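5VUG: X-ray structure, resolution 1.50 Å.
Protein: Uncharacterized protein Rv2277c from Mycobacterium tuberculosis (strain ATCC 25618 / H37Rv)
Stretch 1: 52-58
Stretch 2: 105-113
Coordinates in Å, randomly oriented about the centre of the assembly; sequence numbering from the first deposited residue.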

# COMPACT_ATOMS: atom_id res chain seq x y z
N GLY A 52 -30.80 -25.36 6.02
CA GLY A 52 -29.52 -25.90 6.42
C GLY A 52 -28.80 -26.77 5.42
O GLY A 52 -27.93 -27.54 5.83
N VAL A 53 -29.12 -26.67 4.14
CA VAL A 53 -28.45 -27.46 3.11
C VAL A 53 -27.50 -26.54 2.35
O VAL A 53 -27.94 -25.57 1.73
N PRO A 54 -26.19 -26.82 2.34
CA PRO A 54 -25.28 -26.02 1.52
C PRO A 54 -25.62 -26.18 0.04
O PRO A 54 -25.87 -27.28 -0.44
N VAL A 55 -25.64 -25.04 -0.67
CA VAL A 55 -25.89 -24.97 -2.10
C VAL A 55 -24.79 -24.10 -2.72
O VAL A 55 -24.06 -23.39 -2.03
N LEU A 56 -24.67 -24.17 -4.05
CA LEU A 56 -23.68 -23.36 -4.76
C LEU A 56 -24.34 -22.09 -5.28
O LEU A 56 -25.29 -22.16 -6.07
N TYR A 57 -23.85 -20.94 -4.83
CA TYR A 57 -24.36 -19.65 -5.28
C TYR A 57 -23.40 -18.57 -4.79
O TYR A 57 -22.99 -18.58 -3.63
N ARG A 58 -22.99 -17.67 -5.69
CA ARG A 58 -22.00 -16.65 -5.36
C ARG A 58 -22.59 -15.29 -4.95
O ARG A 58 -22.18 -14.73 -3.92
N PRO A 105 -30.16 -25.57 -12.89
CA PRO A 105 -30.65 -25.18 -11.56
C PRO A 105 -29.52 -24.97 -10.56
O PRO A 105 -28.38 -25.41 -10.76
N ILE A 106 -29.85 -24.30 -9.46
CA ILE A 106 -28.93 -24.25 -8.32
C ILE A 106 -28.71 -25.67 -7.80
O ILE A 106 -29.69 -26.34 -7.43
N PRO A 107 -27.46 -26.14 -7.71
CA PRO A 107 -27.20 -27.47 -7.15
C PRO A 107 -26.85 -27.43 -5.67
O PRO A 107 -26.36 -26.41 -5.17
N THR A 108 -27.05 -28.53 -4.96
CA THR A 108 -26.51 -28.61 -3.62
C THR A 108 -25.00 -28.85 -3.69
O THR A 108 -24.47 -29.32 -4.70
N LEU A 109 -24.31 -28.50 -2.60
CA LEU A 109 -22.89 -28.84 -2.50
C LEU A 109 -22.69 -30.34 -2.66
O LEU A 109 -21.75 -30.79 -3.32
N GLU A 110 -23.60 -31.13 -2.07
CA GLU A 110 -23.49 -32.58 -2.15
C GLU A 110 -23.58 -33.06 -3.60
O GLU A 110 -22.80 -33.93 -4.03
N GLN A 111 -24.51 -32.50 -4.38
CA GLN A 111 -24.59 -32.83 -5.80
C GLN A 111 -23.31 -32.44 -6.53
O GLN A 111 -22.83 -33.17 -7.40
N ALA A 112 -22.79 -31.25 -6.23
CA ALA A 112 -21.56 -30.78 -6.86
C ALA A 112 -20.39 -31.71 -6.57
O ALA A 112 -19.61 -32.04 -7.47
N ILE A 113 -20.25 -32.14 -5.31
CA ILE A 113 -19.20 -33.08 -4.95
C ILE A 113 -19.32 -34.35 -5.78
O ILE A 113 -18.33 -34.86 -6.32

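Two backbone hydrogen bonds fix the register of the two stretches. The amide of L109 donates to the carbonyl of P54, with L109 N to P54 O at 2.9 Å and an N-H...acceptor angle of 170°. The amide of L56 donates to the carbonyl of P107, with L56 N to P107 O at 3.0 Å and an angle of 163°. Both are short and nearly linear, and together they flank V55 and T108, whose CA atoms lie 4.0 Å apart in a single beta bridge. So close an approach also brings each CA near a carbonyl: V55 CA is 3.4 Å from P107 O and T108 CA is 3.5 Å from P54 O, CA-H...O contacts with angles at hydrogen near 120°.

P54 O has a second donor. Water 1 donates to P54 O at 2.9 Å and accepts from E110 N at 3.0 Å, so it links the strand carbonyl to an amide in the first turn of the helix, where no main-chain acceptor from the preceding turn is engaged. The E110 side chain itself stays clear of stretch 1, and its carboxylate is satisfied elsewhere in the structure.

The start of the helix is held by a reciprocal pair. T108, at the N-cap with chi1 in p (62°), accepts through OG1 from Q111 N at 2.9 Å and 160°, while T108 N donates to Q111 OE1 at 2.9 Å and 165°. Q111, with chi1 m and chi2 t, thereby folds its amide back onto the cap residue and makes no contact with stretch 1. Helical pairing then begins with A112 N to T108 O at 3.0 Å.

Outward from this polar frame, L56 is the centre of the apolar packing: it has 98 Å² covered by the other stretch, the largest such area of any residue here. Its CA-to-CB bond runs sideways, and L56 CB already lies 3.9 Å from P107 CG; the m,t rotamer (-57°, -167°) then sends the methyls on to A112 and L109. A112 points toward stretch 1, and L56 CD1 sits 3.5 Å from A112 CB while also lying 3.9 Å from P107 CG. L56 CD2 is 4.1 Å from CD1 of L109, whose rotamer is t,p. Separately, L109 CB lies 3.8 Å from P54 CB, beside the hydrogen bond made by the L109 amide.

V55 and I106 pack together beyond the bridge. I106, in m,t, points toward stretch 1; its CG2 lies 3.8 Å from V55 CB and 3.6 Å from L56 O, whereas its CD1 reaches Y57 CD1 at 4.4 Å, approaching the ring obliquely. V55, with chi1 m, places CG1 4.4 Å from T108 CG2. The same T108 methyl lies 3.9 Å from CG1 of V53, whose chi1 is t, although the CA-to-CB bond of T108 points away overall. The two stretches bury 432 Å² in all, counting both sides, and G52, R58 and P105 contribute none of it.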

# COMPACT_ATOMS: atom_id res chain seq x y z
CB VAL A 53 -29.44 -28.14 2.17
CG1 VAL A 53 -28.69 -28.95 1.11
CG2 VAL A 53 -30.40 -29.01 2.95
CB PRO A 54 -23.90 -26.60 1.84
CG PRO A 54 -24.07 -27.20 3.22
CD PRO A 54 -25.48 -27.77 3.21
CB VAL A 55 -27.30 -24.40 -2.44
CG1 VAL A 55 -28.40 -25.29 -1.85
CG2 VAL A 55 -27.44 -22.95 -1.96
CB LEU A 56 -23.05 -24.13 -5.93
CG LEU A 56 -22.36 -25.45 -5.62
CD1 LEU A 56 -21.53 -25.87 -6.83
CD2 LEU A 56 -21.48 -25.34 -4.36
CB TYR A 57 -25.79 -19.37 -4.79
CG TYR A 57 -26.40 -18.21 -5.54
CD1 TYR A 57 -26.75 -18.34 -6.89
CD2 TYR A 57 -26.57 -16.98 -4.93
CE1 TYR A 57 -27.28 -17.28 -7.59
CE2 TYR A 57 -27.10 -15.90 -5.64
CZ TYR A 57 -27.44 -16.07 -6.98
OH TYR A 57 -27.94 -15.03 -7.73
CB ARG A 58 -20.96 -16.52 -6.48
CG ARG A 58 -19.94 -15.40 -6.31
CD ARG A 58 -20.29 -14.15 -7.09
NE ARG A 58 -20.61 -14.37 -8.51
CZ ARG A 58 -21.04 -13.39 -9.30
NH1 ARG A 58 -21.18 -12.17 -8.81
NH2 ARG A 58 -21.34 -13.63 -10.57
CB PRO A 105 -31.53 -26.36 -11.13
CG PRO A 105 -31.05 -27.51 -11.93
CD PRO A 105 -30.53 -26.95 -13.23
CB ILE A 106 -29.47 -23.36 -7.19
CG1 ILE A 106 -29.58 -21.90 -7.63
CG2 ILE A 106 -28.61 -23.52 -5.93
CD1 ILE A 106 -30.24 -21.00 -6.59
CB PRO A 107 -25.98 -27.93 -7.95
CG PRO A 107 -25.18 -26.61 -8.13
CD PRO A 107 -26.23 -25.51 -8.24
CB THR A 108 -27.14 -29.76 -2.83
OG1 THR A 108 -26.83 -31.02 -3.46
CG2 THR A 108 -28.65 -29.59 -2.70
CB LEU A 109 -22.32 -28.35 -1.18
CG LEU A 109 -20.87 -28.77 -0.88
CD1 LEU A 109 -19.89 -28.20 -1.89
CD2 LEU A 109 -20.50 -28.33 0.53
CB GLU A 110 -24.57 -33.21 -1.27
CG GLU A 110 -24.51 -34.72 -1.15
CD GLU A 110 -25.05 -35.24 0.19
OE1 GLU A 110 -25.03 -36.47 0.38
OE2 GLU A 110 -25.48 -34.44 1.05
CB GLN A 111 -25.77 -32.12 -6.46
CG GLN A 111 -27.13 -32.74 -6.22
CD GLN A 111 -28.28 -31.87 -6.70
OE1 GLN A 111 -28.28 -30.65 -6.51
NE2 GLN A 111 -29.27 -32.49 -7.33
CB ALA A 112 -21.24 -29.37 -6.35
CB ILE A 113 -19.25 -33.38 -3.43
CG1 ILE A 113 -18.85 -32.13 -2.65
CG2 ILE A 113 -18.35 -34.57 -3.07
CD1 ILE A 113 -19.19 -32.19 -1.20
O HOH W 1 -25.22 -30.02 0.14